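Local coordinates for protein N-methyltransferase (Streptoalloteichus sp. ATCC 53650, PDB 5BSZ) that probably transfers a methyl group from S-adenosylmethionine to the amino group of a nucleotide-linked deoxysugar on the route to kedarcidin, at residues I146-F155 with L208-Y216; L220-L230 with G239-E247. One frame throughout, in Å; residues are numbered along the deposited sequence.

The two contacts follow one another along the chain and touch, their centres about 15 Å apart. Strand 143-146, which leads into contact 1, lies beside strand 240-245 of contact 2 in the seven-stranded mixed sheet of a Rossmann-like methyltransferase domain, and Ile146 N to Phe241 O, at 2.8 Å, is probably a hydrogen bond. Helix 213-222 serves both: its first turn closes contact 1, its last opens contact 2. Pro148 packs on Phe241, with CG 3.7 Å from CE2. Contact 1 carries part of the thymidine pocket, and the side chain of Leu208 is about 7 Å from S-adenosyl-L-homocysteine; contact 2 stands farther off, the side chain of Leu240 being about 11 Å from that ligand.

Contact 1: I146-F155 with L208-Y216; sequences IDPWWSPGTF and LTLFPAEDY. With THM (thymidine), chain G.
Leu208 CD1 sits over the five-membered ring of Trp149, 3.8 Å from its centroid, the two side chains crossing at about a right angle. Thr209 O lies at the indole edge, near CD1 and in the ring plane, while Trp150 CD1 lies over the opposite face. A chi1 of -178° turns Trp149 CG away from the backbone N and carries the indole to Leu208 CD1 and Leu210 CD2; its NE1 bonds to Ser185 outside the segments. Leu210 CD2 lies by the Trp149 indole and the Trp150 carbonyl, 3.8 Å from Phe155 CB. Pro152 slides past Leu210 in the opposite direction. At the other end, Tyr216 offers a ring face to Pro148 CB, 3.8 Å from the centroid, and its hydroxyl accepts a bent bond from Trp149 N (3.2 Å, 136°). Ser151 OG donates to Phe211 O at 2.7 Å, tilted modestly from the carbonyl plane. One water joins the two segments: it donates to Trp150 O and Thr209 O and accepts from Phe211 N and Tyr216 OH, the last at 2.6 Å. The Trp150 indole lies flat against the thymine, whose N3 donates almost straight to Thr154 O (3.0 Å, 178°). Four bonds fix the water, three of them to backbone groups; with the Ser151 bond and the ring contacts they join the thymidine-binding loop to the end of strand 198-209 and the start of helix 213-222.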
loop_
_atom_site.group_PDB
_atom_site.type_symbol
_atom_site.label_atom_id
_atom_site.label_comp_id
_atom_site.label_asym_id
_atom_site.label_seq_id
_atom_site.Cartn_x
_atom_site.Cartn_y
_atom_site.Cartn_z
ATOM N N ILE A 146 -31.540 -21.545 6.501
ATOM C CA ILE A 146 -30.728 -20.371 6.075
ATOM C C ILE A 146 -30.614 -19.366 7.212
ATOM O O ILE A 146 -31.635 -18.945 7.788
ATOM C CB ILE A 146 -31.398 -19.682 4.892
ATOM C CG1 ILE A 146 -31.486 -20.648 3.716
ATOM C CG2 ILE A 146 -30.641 -18.411 4.514
ATOM C CD1 ILE A 146 -32.350 -20.136 2.582
ATOM N N ASP A 147 -29.365 -19.111 7.598
ATOM C CA ASP A 147 -29.006 -18.042 8.505
ATOM C C ASP A 147 -28.734 -16.822 7.610
ATOM O O ASP A 147 -27.664 -16.703 7.012
ATOM C CB ASP A 147 -27.754 -18.414 9.314
ATOM C CG ASP A 147 -27.332 -17.326 10.322
ATOM O OD1 ASP A 147 -28.129 -16.374 10.566
ATOM O OD2 ASP A 147 -26.178 -17.414 10.836
ATOM N N PRO A 148 -29.747 -15.974 7.431
ATOM C CA PRO A 148 -29.692 -14.903 6.457
ATOM C C PRO A 148 -28.704 -13.830 6.879
ATOM O O PRO A 148 -28.312 -13.764 8.046
ATOM C CB PRO A 148 -31.133 -14.352 6.464
ATOM C CG PRO A 148 -31.517 -14.493 7.885
ATOM C CD PRO A 148 -30.915 -15.818 8.314
ATOM N N TRP A 149 -28.256 -13.037 5.917
ATOM C CA TRP A 149 -27.557 -11.780 6.250
ATOM C C TRP A 149 -28.656 -10.761 6.578
ATOM O O TRP A 149 -29.878 -11.096 6.500
ATOM C CB TRP A 149 -26.703 -11.347 5.045
ATOM C CG TRP A 149 -25.899 -10.087 5.269
ATOM C CD1 TRP A 149 -25.969 -8.953 4.512
ATOM C CD2 TRP A 149 -24.958 -9.797 6.315
ATOM N NE1 TRP A 149 -25.135 -8.002 5.009
ATOM C CE2 TRP A 149 -24.509 -8.486 6.125
ATOM C CE3 TRP A 149 -24.439 -10.520 7.381
ATOM C CZ2 TRP A 149 -23.575 -7.879 6.968
ATOM C CZ3 TRP A 149 -23.491 -9.918 8.204
ATOM C CH2 TRP A 149 -23.096 -8.595 8.012
ATOM N N TRP A 150 -28.222 -9.570 7.017
ATOM C CA TRP A 150 -29.111 -8.447 7.305
ATOM C C TRP A 150 -29.940 -7.997 6.119
ATOM O O TRP A 150 -29.604 -8.265 4.965
ATOM C CB TRP A 150 -28.374 -7.281 8.001
ATOM C CG TRP A 150 -27.627 -7.734 9.223
ATOM C CD1 TRP A 150 -26.265 -8.000 9.324
ATOM C CD2 TRP A 150 -28.181 -8.057 10.502
ATOM N NE1 TRP A 150 -25.949 -8.451 10.609
ATOM C CE2 TRP A 150 -27.107 -8.476 11.347
ATOM C CE3 TRP A 150 -29.482 -8.019 11.038
ATOM C CZ2 TRP A 150 -27.323 -8.879 12.675
ATOM C CZ3 TRP A 150 -29.677 -8.386 12.371
ATOM C CH2 TRP A 150 -28.611 -8.804 13.168
ATOM N N SER A 151 -31.086 -7.367 6.437
ATOM C CA SER A 151 -32.011 -6.819 5.447
ATOM C C SER A 151 -31.792 -5.313 5.359
ATOM O O SER A 151 -31.196 -4.727 6.255
ATOM C CB SER A 151 -33.443 -7.095 5.965
ATOM O OG SER A 151 -33.758 -8.482 5.753
ATOM N N PRO A 152 -32.365 -4.653 4.349
ATOM C CA PRO A 152 -32.217 -3.192 4.347
ATOM C C PRO A 152 -32.656 -2.552 5.643
ATOM O O PRO A 152 -31.961 -1.637 6.082
ATOM C CB PRO A 152 -33.106 -2.761 3.183
ATOM C CG PRO A 152 -32.978 -3.890 2.249
ATOM C CD PRO A 152 -32.970 -5.117 3.099
ATOM N N GLY A 153 -33.745 -3.051 6.250
ATOM C CA GLY A 153 -34.275 -2.518 7.528
ATOM C C GLY A 153 -33.373 -2.687 8.726
ATOM O O GLY A 153 -33.211 -1.775 9.562
ATOM N N THR A 154 -32.705 -3.843 8.777
ATOM C CA THR A 154 -32.003 -4.243 9.969
ATOM C C THR A 154 -30.503 -3.993 9.902
ATOM O O THR A 154 -29.831 -4.049 10.913
ATOM C CB THR A 154 -32.303 -5.712 10.333
ATOM O OG1 THR A 154 -32.104 -6.555 9.192
ATOM C CG2 THR A 154 -33.798 -5.857 10.797
ATOM N N PHE A 155 -29.947 -3.736 8.729
ATOM C CA PHE A 155 -28.524 -3.432 8.669
ATOM C C PHE A 155 -28.277 -2.122 9.402
ATOM O O PHE A 155 -29.019 -1.172 9.216
ATOM C CB PHE A 155 -28.048 -3.339 7.230
ATOM C CG PHE A 155 -26.593 -2.993 7.102
ATOM C CD1 PHE A 155 -25.617 -3.958 7.372
ATOM C CD2 PHE A 155 -26.200 -1.709 6.819
ATOM C CE1 PHE A 155 -24.266 -3.632 7.317
ATOM C CE2 PHE A 155 -24.849 -1.390 6.710
ATOM C CZ PHE A 155 -23.880 -2.347 6.969
ATOM N N LEU A 208 -21.962 -7.913 0.472
ATOM C CA LEU A 208 -23.085 -8.808 0.667
ATOM C C LEU A 208 -24.386 -8.080 0.351
ATOM O O LEU A 208 -24.522 -6.885 0.694
ATOM C CB LEU A 208 -23.089 -9.226 2.133
ATOM C CG LEU A 208 -21.896 -10.072 2.637
ATOM C CD1 LEU A 208 -21.870 -10.181 4.135
ATOM C CD2 LEU A 208 -21.923 -11.466 2.011
ATOM N N THR A 209 -25.322 -8.772 -0.300
ATOM C CA THR A 209 -26.604 -8.151 -0.635
ATOM C C THR A 209 -27.532 -8.094 0.590
ATOM O O THR A 209 -27.618 -9.051 1.340
ATOM C CB THR A 209 -27.278 -8.933 -1.746
ATOM O OG1 THR A 209 -26.335 -9.017 -2.778
ATOM C CG2 THR A 209 -28.562 -8.243 -2.233
ATOM N N LEU A 210 -28.241 -6.980 0.778
ATOM C CA LEU A 210 -29.254 -6.839 1.771
ATOM C C LEU A 210 -30.621 -7.207 1.193
ATOM O O LEU A 210 -31.201 -6.424 0.412
ATOM C CB LEU A 210 -29.239 -5.394 2.307
ATOM C CG LEU A 210 -27.906 -4.895 2.874
ATOM C CD1 LEU A 210 -27.883 -3.370 3.074
ATOM C CD2 LEU A 210 -27.632 -5.630 4.166
ATOM N N PHE A 211 -31.072 -8.436 1.448
ATOM C CA PHE A 211 -32.373 -8.875 0.920
ATOM C C PHE A 211 -33.451 -8.701 1.956
ATOM O O PHE A 211 -33.254 -9.039 3.132
ATOM C CB PHE A 211 -32.383 -10.352 0.517
ATOM C CG PHE A 211 -31.461 -10.710 -0.592
ATOM C CD1 PHE A 211 -30.301 -11.396 -0.341
ATOM C CD2 PHE A 211 -31.800 -10.445 -1.910
ATOM C CE1 PHE A 211 -29.462 -11.749 -1.383
ATOM C CE2 PHE A 211 -30.988 -10.812 -2.948
ATOM C CZ PHE A 211 -29.810 -11.500 -2.697
ATOM N N PRO A 212 -34.607 -8.145 1.551
ATOM C CA PRO A 212 -35.680 -8.132 2.545
ATOM C C PRO A 212 -36.209 -9.539 2.830
ATOM O O PRO A 212 -36.077 -10.434 2.006
ATOM C CB PRO A 212 -36.782 -7.274 1.866
ATOM C CG PRO A 212 -36.430 -7.132 0.431
ATOM C CD PRO A 212 -34.942 -7.442 0.302
ATOM N N ALA A 213 -36.845 -9.714 3.969
ATOM C CA ALA A 213 -37.485 -10.979 4.358
ATOM C C ALA A 213 -38.243 -11.636 3.226
ATOM O O ALA A 213 -38.111 -12.849 3.056
ATOM C CB ALA A 213 -38.398 -10.750 5.578
ATOM N N GLU A 214 -39.001 -10.870 2.422
ATOM C CA GLU A 214 -39.883 -11.474 1.401
ATOM C C GLU A 214 -39.073 -12.255 0.388
ATOM O O GLU A 214 -39.598 -13.195 -0.242
ATOM C CB GLU A 214 -40.628 -10.475 0.485
ATOM C CG GLU A 214 -41.219 -9.203 1.035
ATOM C CD GLU A 214 -40.211 -8.133 1.412
ATOM O OE1 GLU A 214 -39.906 -7.171 0.651
ATOM O OE2 GLU A 214 -39.852 -8.229 2.590
ATOM N N ASP A 215 -37.866 -11.754 0.088
ATOM C CA ASP A 215 -37.060 -12.351 -0.986
ATOM C C ASP A 215 -36.583 -13.745 -0.553
ATOM O O ASP A 215 -36.459 -14.663 -1.372
ATOM C CB ASP A 215 -35.825 -11.500 -1.275
ATOM C CG ASP A 215 -36.135 -10.295 -2.139
ATOM O OD1 ASP A 215 -37.346 -10.120 -2.391
ATOM O OD2 ASP A 215 -35.190 -9.600 -2.596
ATOM N N TYR A 216 -36.293 -13.890 0.736
ATOM C CA TYR A 216 -35.809 -15.206 1.246
ATOM C C TYR A 216 -36.960 -16.219 1.261
ATOM O O TYR A 216 -36.843 -17.373 0.888
ATOM C CB TYR A 216 -35.327 -15.016 2.671
ATOM C CG TYR A 216 -33.897 -14.408 2.815
ATOM C CD1 TYR A 216 -32.757 -15.170 2.565
ATOM C CD2 TYR A 216 -33.703 -13.091 3.228
ATOM C CE1 TYR A 216 -31.466 -14.630 2.679
ATOM C CE2 TYR A 216 -32.404 -12.545 3.363
ATOM C CZ TYR A 216 -31.296 -13.340 3.105
ATOM O OH TYR A 216 -30.046 -12.832 3.254
HETATM O "O5'" THM G . -20.978 -8.387 12.767
HETATM C "C5'" THM G . -20.904 -6.972 12.499
HETATM C "C4'" THM G . -21.823 -6.573 11.339
HETATM O "O4'" THM G . -23.120 -6.821 11.886
HETATM C "C3'" THM G . -21.815 -5.080 10.904
HETATM O "O3'" THM G . -21.515 -4.922 9.501
HETATM C "C2'" THM G . -23.199 -4.481 11.228
HETATM C "C1'" THM G . -24.004 -5.759 11.518
HETATM N N1 THM G . -25.137 -5.763 12.459
HETATM C C2 THM G . -26.293 -5.270 11.825
HETATM O O2 THM G . -26.138 -4.868 10.662
HETATM N N3 THM G . -27.480 -5.199 12.422
HETATM C C4 THM G . -27.643 -5.651 13.665
HETATM O O4 THM G . -28.787 -5.601 14.225
HETATM C C5 THM G . -26.449 -6.196 14.343
HETATM C C5M THM G . -26.704 -6.669 15.750
HETATM C C6 THM G . -25.216 -6.260 13.703
HETATM O O HOH W 1 -29.520 -10.290 3.120
#

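Contact 2: L220-L230 with G239-E247; sequences LAAAGCEPEHL and GLFVGVRRE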
loop_
_atom_site.group_PDB
_atom_site.type_symbol
_atom_site.label_atom_id
_atom_site.label_comp_id
_atom_site.label_asym_id
_atom_site.label_seq_id
_atom_site.Cartn_x
_atom_site.Cartn_y
_atom_site.Cartn_z
ATOM N N LEU A 220 -37.537 -19.716 -1.046
ATOM C CA LEU A 220 -37.941 -21.013 -0.451
ATOM C C LEU A 220 -39.156 -21.625 -1.157
ATOM O O LEU A 220 -39.108 -22.769 -1.600
ATOM C CB LEU A 220 -38.180 -20.879 1.045
ATOM C CG LEU A 220 -36.871 -20.757 1.819
ATOM C CD1 LEU A 220 -37.105 -20.253 3.213
ATOM C CD2 LEU A 220 -36.140 -22.085 1.955
ATOM N N ALA A 221 -40.218 -20.834 -1.308
ATOM C CA ALA A 221 -41.436 -21.258 -2.007
ATOM C C ALA A 221 -41.175 -21.663 -3.451
ATOM O O ALA A 221 -41.655 -22.702 -3.889
ATOM C CB ALA A 221 -42.458 -20.133 -1.981
ATOM N N ALA A 222 -40.406 -20.869 -4.194
ATOM C CA ALA A 222 -40.037 -21.239 -5.548
ATOM C C ALA A 222 -39.141 -22.455 -5.618
ATOM O O ALA A 222 -39.085 -23.084 -6.659
ATOM C CB ALA A 222 -39.387 -20.081 -6.276
ATOM N N ALA A 223 -38.450 -22.791 -4.534
ATOM C CA ALA A 223 -37.643 -24.020 -4.493
ATOM C C ALA A 223 -38.458 -25.229 -4.035
ATOM O O ALA A 223 -37.875 -26.280 -3.738
ATOM C CB ALA A 223 -36.465 -23.830 -3.550
ATOM N N GLY A 224 -39.778 -25.081 -3.922
ATOM C CA GLY A 224 -40.653 -26.194 -3.541
ATOM C C GLY A 224 -40.609 -26.540 -2.065
ATOM O O GLY A 224 -40.840 -27.693 -1.677
ATOM N N CYS A 225 -40.286 -25.549 -1.234
ATOM C CA CYS A 225 -40.283 -25.701 0.216
ATOM C C CYS A 225 -41.349 -24.804 0.833
ATOM O O CYS A 225 -41.573 -23.695 0.354
ATOM C CB CYS A 225 -38.929 -25.298 0.815
ATOM S SG CYS A 225 -37.591 -26.387 0.262
ATOM N N GLU A 226 -41.939 -25.291 1.916
ATOM C CA GLU A 226 -42.853 -24.513 2.733
ATOM C C GLU A 226 -42.001 -23.621 3.630
ATOM O O GLU A 226 -41.228 -24.167 4.444
ATOM C CB GLU A 226 -43.717 -25.453 3.592
ATOM C CG GLU A 226 -44.782 -24.709 4.380
ATOM C CD GLU A 226 -45.841 -24.140 3.443
ATOM O OE1 GLU A 226 -46.356 -24.906 2.600
ATOM O OE2 GLU A 226 -46.119 -22.930 3.517
ATOM N N PRO A 227 -42.166 -22.281 3.498
ATOM C CA PRO A 227 -41.263 -21.301 4.124
ATOM C C PRO A 227 -41.683 -20.917 5.518
ATOM O O PRO A 227 -42.860 -20.714 5.737
ATOM C CB PRO A 227 -41.418 -20.038 3.257
ATOM C CG PRO A 227 -42.307 -20.399 2.104
ATOM C CD PRO A 227 -43.059 -21.626 2.513
ATOM N N GLU A 228 -40.750 -20.837 6.452
ATOM C CA GLU A 228 -40.981 -20.247 7.753
ATOM C C GLU A 228 -39.895 -19.216 8.029
ATOM O O GLU A 228 -38.743 -19.332 7.591
ATOM C CB GLU A 228 -40.927 -21.283 8.865
ATOM C CG GLU A 228 -41.854 -22.463 8.665
ATOM C CD GLU A 228 -41.563 -23.566 9.662
ATOM O OE1 GLU A 228 -41.737 -23.329 10.873
ATOM O OE2 GLU A 228 -41.098 -24.642 9.223
ATOM N N HIS A 229 -40.279 -18.208 8.787
ATOM C CA HIS A 229 -39.318 -17.341 9.435
ATOM C C HIS A 229 -39.424 -17.544 10.938
ATOM O O HIS A 229 -40.482 -17.325 11.507
ATOM C CB HIS A 229 -39.602 -15.899 9.039
ATOM C CG HIS A 229 -38.598 -14.927 9.575
ATOM N ND1 HIS A 229 -38.861 -13.582 9.712
ATOM C CD2 HIS A 229 -37.298 -15.089 9.911
ATOM C CE1 HIS A 229 -37.779 -12.966 10.162
ATOM N NE2 HIS A 229 -36.825 -13.867 10.315
ATOM N N LEU A 230 -38.324 -17.951 11.566
ATOM C CA LEU A 230 -38.259 -18.276 12.976
ATOM C C LEU A 230 -37.468 -17.173 13.657
ATOM O O LEU A 230 -36.381 -16.836 13.194
ATOM C CB LEU A 230 -37.553 -19.613 13.191
ATOM C CG LEU A 230 -38.269 -20.788 12.533
ATOM C CD1 LEU A 230 -37.489 -22.029 12.895
ATOM C CD2 LEU A 230 -39.748 -20.843 12.947
ATOM N N GLY A 239 -33.216 -13.719 12.839
ATOM C CA GLY A 239 -33.877 -14.989 12.825
ATOM C C GLY A 239 -33.305 -15.967 11.818
ATOM O O GLY A 239 -32.143 -15.818 11.368
ATOM N N LEU A 240 -34.095 -16.998 11.516
ATOM C CA LEU A 240 -33.702 -17.971 10.519
ATOM C C LEU A 240 -34.815 -18.138 9.545
ATOM O O LEU A 240 -35.982 -18.095 9.944
ATOM C CB LEU A 240 -33.367 -19.305 11.184
ATOM C CG LEU A 240 -32.176 -19.411 12.105
ATOM C CD1 LEU A 240 -32.090 -20.849 12.589
ATOM C CD2 LEU A 240 -30.834 -19.040 11.475
ATOM N N PHE A 241 -34.473 -18.378 8.281
ATOM C CA PHE A 241 -35.448 -18.838 7.306
ATOM C C PHE A 241 -35.323 -20.333 7.098
ATOM O O PHE A 241 -34.210 -20.856 6.877
ATOM C CB PHE A 241 -35.329 -18.091 5.993
ATOM C CG PHE A 241 -35.639 -16.636 6.119
ATOM C CD1 PHE A 241 -36.962 -16.190 6.174
ATOM C CD2 PHE A 241 -34.628 -15.713 6.281
ATOM C CE1 PHE A 241 -37.238 -14.840 6.328
ATOM C CE2 PHE A 241 -34.896 -14.370 6.463
ATOM C CZ PHE A 241 -36.195 -13.923 6.471
ATOM N N VAL A 242 -36.456 -21.009 7.248
ATOM C CA VAL A 242 -36.481 -22.492 7.169
ATOM C C VAL A 242 -37.517 -22.928 6.164
ATOM O O VAL A 242 -38.579 -22.297 6.041
ATOM C CB VAL A 242 -36.772 -23.140 8.527
ATOM C CG1 VAL A 242 -36.812 -24.662 8.426
ATOM C CG2 VAL A 242 -35.707 -22.734 9.540
ATOM N N GLY A 243 -37.192 -23.983 5.427
ATOM C CA GLY A 243 -38.100 -24.550 4.445
ATOM C C GLY A 243 -38.136 -26.056 4.618
ATOM O O GLY A 243 -37.104 -26.705 4.899
ATOM N N VAL A 244 -39.346 -26.608 4.479
ATOM C CA VAL A 244 -39.504 -28.056 4.500
ATOM C C VAL A 244 -39.871 -28.458 3.120
ATOM O O VAL A 244 -40.835 -27.938 2.550
ATOM C CB VAL A 244 -40.582 -28.512 5.480
ATOM C CG1 VAL A 244 -40.852 -30.008 5.329
ATOM C CG2 VAL A 244 -40.120 -28.152 6.883
ATOM N N ARG A 245 -39.065 -29.328 2.527
ATOM C CA ARG A 245 -39.329 -29.654 1.137
ATOM C C ARG A 245 -40.696 -30.402 0.991
ATOM O O ARG A 245 -40.937 -31.391 1.686
ATOM C CB ARG A 245 -38.199 -30.528 0.651
ATOM C CG ARG A 245 -38.356 -31.094 -0.728
ATOM C CD ARG A 245 -37.988 -30.128 -1.807
ATOM N NE ARG A 245 -37.284 -30.863 -2.854
ATOM C CZ ARG A 245 -37.204 -30.456 -4.110
ATOM N NH1 ARG A 245 -36.514 -31.183 -4.975
ATOM N NH2 ARG A 245 -37.792 -29.322 -4.490
ATOM N N ARG A 246 -41.550 -29.933 0.083
ATOM C CA ARG A 246 -42.914 -30.454 -0.107
ATOM C C ARG A 246 -42.979 -31.491 -1.215
ATOM O O ARG A 246 -42.325 -31.320 -2.244
ATOM C CB ARG A 246 -43.885 -29.338 -0.526
ATOM C CG ARG A 246 -43.958 -28.124 0.379
ATOM C CD ARG A 246 -45.089 -27.190 -0.067
ATOM N NE ARG A 246 -44.679 -26.152 -1.015
ATOM C CZ ARG A 246 -44.772 -24.836 -0.802
ATOM N NH1 ARG A 246 -45.267 -24.367 0.336
ATOM N NH2 ARG A 246 -44.371 -23.966 -1.725
ATOM N N GLU A 247 -43.810 -32.516 -1.011
ATOM C CA GLU A 247 -44.181 -33.483 -2.056
ATOM C C GLU A 247 -44.968 -32.822 -3.189
ATOM O O GLU A 247 -44.457 -32.653 -4.293
ATOM C CB GLU A 247 -44.993 -34.634 -1.462
#
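Strands 225-230 and 240-245 form an antiparallel hairpin, their axes 4.1 Å apart at closest approach and their directions 156° apart. Glu226 with Val244, Glu228 with Val242 and Leu230 with Leu240 are hydrogen-bonded pairs; Glu228 N to Val242 O is short, at 2.6 Å. Gly224, with positive phi, completes a Schellman motif ending helix 213-222, and its carbonyl accepts from Arg246 N at 2.9 Å. The rings of His229 and Phe241 make an offset stack, centroids 4.3 Å apart and planes at 16°. A first torsion of -176° brings the imidazole over the Phe241 ring, with His229 CD2 3.3 Å from Leu240 O, and NE2 bonds to Arg238 O. A leucine in place of His229 has no ring nitrogen and would probably leave Arg238 O without this partner and Phe241 without the imidazole of its offset stack. Phe241 also stacks with Tyr216, and Leu220 CD1 meets Phe241 CB at 3.9 Å. On the face carrying Glu226, Glu228 and Val244, Leu230 CD1 touches Val242 CG2. Arg246 NH1 bridges to Glu226 OE1 at 2.6 Å, the carboxylate oxygen in the guanidinium plane but approached from above its own plane. A backbone-bonded hairpin edge is thus fastened by an aromatic stack near one end and a surface salt bridge near the other.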